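Local coordinates for protein acetyl xylan esterase (Paenibacillus sp. R4, PDB 6AGQ) that probably removes acetyl groups from acetylated xylan, as a cold-active esterase of the alpha/beta-hydrolase superfamily, at residues Glu243-Val246 against Tyr247-Leu250; Leu165-Val168 against Cys169-Glu172. All blocks are in the same frame, centred on the assembly; numbering follows the deposited sequence.

Contact 1 (Glu243-Val246 against Tyr247-Leu250)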
loop_
_atom_site.group_PDB
_atom_site.type_symbol
_atom_site.label_atom_id
_atom_site.label_comp_id
_atom_site.label_asym_id
_atom_site.label_seq_id
_atom_site.Cartn_x
_atom_site.Cartn_y
_atom_site.Cartn_z
ATOM N N GLU A 243 -5.463 -23.998 -22.451
ATOM C CA GLU A 243 -6.566 -23.313 -21.771
ATOM C C GLU A 243 -7.841 -24.104 -21.891
ATOM O O GLU A 243 -8.691 -24.040 -20.998
ATOM C CB GLU A 243 -6.811 -21.868 -22.269
ATOM C CG GLU A 243 -7.345 -21.676 -23.721
ATOM C CD GLU A 243 -8.866 -21.885 -23.983
ATOM O OE1 GLU A 243 -9.234 -22.135 -25.167
ATOM O OE2 GLU A 243 -9.709 -21.793 -23.056
ATOM N N GLU A 244 -7.998 -24.810 -23.015
ATOM C CA GLU A 244 -9.255 -25.519 -23.311
ATOM C C GLU A 244 -9.452 -26.687 -22.319
ATOM O O GLU A 244 -10.439 -26.768 -21.651
ATOM C CB GLU A 244 -9.262 -26.004 -24.776
ATOM C CG GLU A 244 -10.633 -26.354 -25.323
ATOM C CD GLU A 244 -10.586 -27.223 -26.591
ATOM O OE1 GLU A 244 -11.069 -28.368 -26.514
ATOM O OE2 GLU A 244 -10.062 -26.782 -27.651
ATOM N N GLN A 245 -8.456 -27.543 -22.193
ATOM C CA GLN A 245 -8.431 -28.553 -21.137
ATOM C C GLN A 245 -8.597 -27.942 -19.738
ATOM O O GLN A 245 -9.394 -28.444 -18.948
ATOM C CB GLN A 245 -7.176 -29.426 -21.238
ATOM C CG GLN A 245 -7.157 -30.693 -20.370
ATOM C CD GLN A 245 -8.428 -31.522 -20.474
ATOM O OE1 GLN A 245 -8.686 -32.104 -21.524
ATOM N NE2 GLN A 245 -9.257 -31.559 -19.380
ATOM N N VAL A 246 -7.924 -26.847 -19.428
ATOM C CA VAL A 246 -8.071 -26.264 -18.073
ATOM C C VAL A 246 -9.544 -25.923 -17.766
ATOM O O VAL A 246 -10.065 -26.395 -16.765
ATOM C CB VAL A 246 -7.143 -25.066 -17.834
ATOM C CG1 VAL A 246 -7.483 -24.366 -16.532
ATOM C CG2 VAL A 246 -5.693 -25.501 -17.787
ATOM N N TYR A 247 -10.247 -25.206 -18.661
ATOM C CA TYR A 247 -11.618 -24.787 -18.389
ATOM C C TYR A 247 -12.626 -25.901 -18.615
ATOM O O TYR A 247 -13.703 -25.880 -18.007
ATOM C CB TYR A 247 -11.997 -23.500 -19.151
ATOM C CG TYR A 247 -11.194 -22.301 -18.647
ATOM C CD1 TYR A 247 -11.358 -21.828 -17.346
ATOM C CD2 TYR A 247 -10.225 -21.691 -19.422
ATOM C CE1 TYR A 247 -10.622 -20.762 -16.852
ATOM C CE2 TYR A 247 -9.471 -20.624 -18.929
ATOM C CZ TYR A 247 -9.697 -20.146 -17.673
ATOM O OH TYR A 247 -8.939 -19.102 -17.157
ATOM N N ARG A 248 -12.330 -26.870 -19.469
ATOM C CA ARG A 248 -13.205 -28.053 -19.537
ATOM C C ARG A 248 -13.100 -28.905 -18.245
ATOM O O ARG A 248 -14.099 -29.368 -17.762
ATOM C CB ARG A 248 -12.941 -28.886 -20.793
ATOM C CG ARG A 248 -13.556 -30.283 -20.737
ATOM C CD ARG A 248 -13.489 -30.972 -22.080
ATOM N NE ARG A 248 -12.099 -31.293 -22.428
ATOM C CZ ARG A 248 -11.356 -30.673 -23.354
ATOM N NH1 ARG A 248 -10.102 -31.083 -23.565
ATOM N NH2 ARG A 248 -11.835 -29.656 -24.077
ATOM N N THR A 249 -11.907 -29.068 -17.665
ATOM C CA THR A 249 -11.772 -29.696 -16.309
ATOM C C THR A 249 -12.668 -28.985 -15.310
ATOM O O THR A 249 -13.439 -29.636 -14.621
ATOM C CB THR A 249 -10.322 -29.662 -15.772
ATOM O OG1 THR A 249 -9.511 -30.448 -16.612
ATOM C CG2 THR A 249 -10.174 -30.202 -14.321
ATOM N N LEU A 250 -12.593 -27.662 -15.273
ATOM C CA LEU A 250 -13.279 -26.869 -14.250
ATOM C C LEU A 250 -14.803 -26.803 -14.430
ATOM O O LEU A 250 -15.563 -26.615 -13.423
ATOM C CB LEU A 250 -12.656 -25.465 -14.180
ATOM C CG LEU A 250 -11.162 -25.406 -13.709
ATOM C CD1 LEU A 250 -10.511 -24.026 -13.900
ATOM C CD2 LEU A 250 -11.028 -25.793 -12.262
HETATM O O HOH W 1 -11.672 -33.580 -20.096
#
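The guanidinium of Arg248 lies with one face over Glu244 O and Gln245 CA, both offset toward its rim, while the Glu244 carboxylate carbon and a water sit at its edge. This is a two-turn stretch of helix 243-251 in an alpha/beta-hydrolase fold, with contacts between residues three and four apart. At the edge, Arg248 NH2 forms a salt bridge with Glu244 OE1 at 2.9 Å, using the anti lone pair of that oxygen; the carboxylate stands 75° from the guanidinium plane. Arg248 NH1 donates to Gln245 OE1 at 2.7 Å, but from above the amide carbonyl plane, so no lone pair is met squarely. Gln245 bends at chi2 (48°), which carries its amide back over the helix. The water bridges Gln245 NE2 to Arg248 NE. On the inner side, Val246 and Leu250 lie side by side against helix 226-236. Glu243 OE2 is paired with Arg215 and lies near Tyr247, whose side chain is about 4 Å from a bound zinc ion. Thr249 OG1 bonds Ile146 O in a loop. Gln245 NE2 also donates to Thr249 OG1 at 3.0 Å, and that oxygen lies in the amide plane.

Contact 2 (Leu165-Val168 against Cys169-Glu172)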
loop_
_atom_site.group_PDB
_atom_site.type_symbol
_atom_site.label_atom_id
_atom_site.label_comp_id
_atom_site.label_asym_id
_atom_site.label_seq_id
_atom_site.Cartn_x
_atom_site.Cartn_y
_atom_site.Cartn_z
ATOM N N LEU A 165 -24.012 -35.598 3.839
ATOM C CA LEU A 165 -25.475 -35.818 3.840
ATOM C C LEU A 165 -25.790 -37.272 4.205
ATOM O O LEU A 165 -26.754 -37.494 4.911
ATOM C CB LEU A 165 -26.102 -35.504 2.500
ATOM C CG LEU A 165 -25.713 -34.171 1.872
ATOM C CD1 LEU A 165 -26.189 -34.104 0.412
ATOM C CD2 LEU A 165 -26.205 -33.002 2.712
ATOM N N ASP A 166 -24.972 -38.241 3.753
ATOM C CA ASP A 166 -25.069 -39.673 4.201
ATOM C C ASP A 166 -24.882 -39.749 5.721
ATOM O O ASP A 166 -25.551 -40.518 6.379
ATOM C CB ASP A 166 -23.973 -40.644 3.590
ATOM C CG ASP A 166 -24.007 -40.775 2.026
ATOM O OD1 ASP A 166 -24.991 -40.371 1.388
ATOM O OD2 ASP A 166 -23.016 -41.316 1.431
ATOM N N PHE A 167 -23.925 -39.008 6.264
ATOM C CA PHE A 167 -23.738 -39.019 7.729
ATOM C C PHE A 167 -24.970 -38.479 8.459
ATOM O O PHE A 167 -25.490 -39.164 9.369
ATOM C CB PHE A 167 -22.525 -38.242 8.205
ATOM C CG PHE A 167 -22.412 -38.170 9.720
ATOM C CD1 PHE A 167 -21.894 -39.238 10.444
ATOM C CD2 PHE A 167 -22.881 -37.030 10.432
ATOM C CE1 PHE A 167 -21.831 -39.171 11.840
ATOM C CE2 PHE A 167 -22.801 -36.942 11.818
ATOM C CZ PHE A 167 -22.273 -38.010 12.532
ATOM N N VAL A 168 -25.452 -37.288 8.101
ATOM C CA VAL A 168 -26.582 -36.783 8.848
ATOM C C VAL A 168 -27.801 -37.673 8.673
ATOM O O VAL A 168 -28.561 -37.835 9.636
ATOM C CB VAL A 168 -26.918 -35.278 8.643
ATOM C CG1 VAL A 168 -25.749 -34.428 9.104
ATOM C CG2 VAL A 168 -27.379 -34.909 7.236
ATOM N N CYS A 169 -27.998 -38.249 7.482
ATOM C CA CYS A 169 -29.161 -39.150 7.258
ATOM C C CYS A 169 -29.064 -40.477 8.030
ATOM O O CYS A 169 -30.069 -41.037 8.442
ATOM C CB CYS A 169 -29.369 -39.437 5.784
ATOM S SG CYS A 169 -29.991 -37.973 4.961
ATOM N N SER A 170 -27.844 -40.944 8.252
ATOM C CA SER A 170 -27.632 -42.057 9.200
ATOM C C SER A 170 -27.941 -41.767 10.689
ATOM O O SER A 170 -28.037 -42.726 11.470
ATOM C CB SER A 170 -26.200 -42.568 9.098
ATOM O OG SER A 170 -25.325 -41.706 9.821
ATOM N N ARG A 171 -28.083 -40.505 11.114
ATOM C CA ARG A 171 -28.466 -40.217 12.520
ATOM C C ARG A 171 -29.948 -40.487 12.684
ATOM O O ARG A 171 -30.761 -40.009 11.916
ATOM C CB ARG A 171 -28.136 -38.774 12.951
ATOM C CG ARG A 171 -26.685 -38.329 12.713
ATOM C CD ARG A 171 -25.666 -39.167 13.500
ATOM N NE ARG A 171 -25.159 -40.309 12.737
ATOM C CZ ARG A 171 -24.417 -41.312 13.214
ATOM N NH1 ARG A 171 -24.044 -41.352 14.470
ATOM N NH2 ARG A 171 -23.998 -42.267 12.393
ATOM N N GLU A 172 -30.320 -41.274 13.678
ATOM C CA GLU A 172 -31.720 -41.676 13.809
ATOM C C GLU A 172 -32.637 -40.512 14.200
ATOM O O GLU A 172 -33.764 -40.443 13.744
ATOM C CB GLU A 172 -31.855 -42.869 14.756
ATOM C CG GLU A 172 -31.203 -44.133 14.164
ATOM C CD GLU A 172 -31.937 -44.763 12.955
ATOM O OE1 GLU A 172 -33.158 -44.493 12.702
ATOM O OE2 GLU A 172 -31.259 -45.564 12.251
#
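Arg171 lays its guanidinium over one face of the Phe167 ring, just past the C-terminal end of helix 153-170 in the alpha/beta-hydrolase fold. The two planes are only 12° apart. Phe167 CE1 sits over the centre of the guanidinium, 3.6 Å from Arg171 CZ, and Arg171 NE lies above the ring toward its rim. Bends at chi2 (-62°) and chi3 (92°) fold the arginine chain back over the ring, and Arg171 CD touches Phe167 CZ at 3.7 Å. Ser170 holds the group in this pose. Its OG accepts from Arg171 NH2 at 2.9 Å and from Arg171 NE at 3.2 Å, both nearly in the guanidinium plane, so the arginine grips one oxygen side-on. An alanine in place of Arg171 would remove both of these donors to Ser170 OG and would probably leave the hydroxyl freer to turn and the ring without its flat partner on that face. Further back, the helix closes with Cys169 N bonded to Leu165 O and Ser170 N to Asp166 O. Arg171 N turns to Val168 O at 3.1 Å, with a weak second bond to Phe167 O. Around this end, Phe167 and Val168 pack on Leu116 of strand 114-118, and Asp166 pairs with Arg200. Ser170 OG is in turn fixed by its own donation to Phe167 O at 2.6 Å.

In the fold
Contact 2 comes first along the chain, at the end of helix 153-170, and contact 1 follows on helix 243-251. Their centres are 35 Å apart, with nearest atoms about 19 Å apart, and they lie on opposite sides of the chain's centre. Both belong to the same acetyl xylan esterase domain family. Contact 2 sits against the mixed central sheet, where its helix packs on strands 86-92, 114-118 and 179-184. Contact 1 packs instead on helices 214-219 and 226-236, which follow strand 203-207 in the chain. Between the two in sequence lies a probable nucleophile elbow around Ser185, after strand 179-184. The two contacts are separate: one is a helix end packed on the sheet, the other lies among helices.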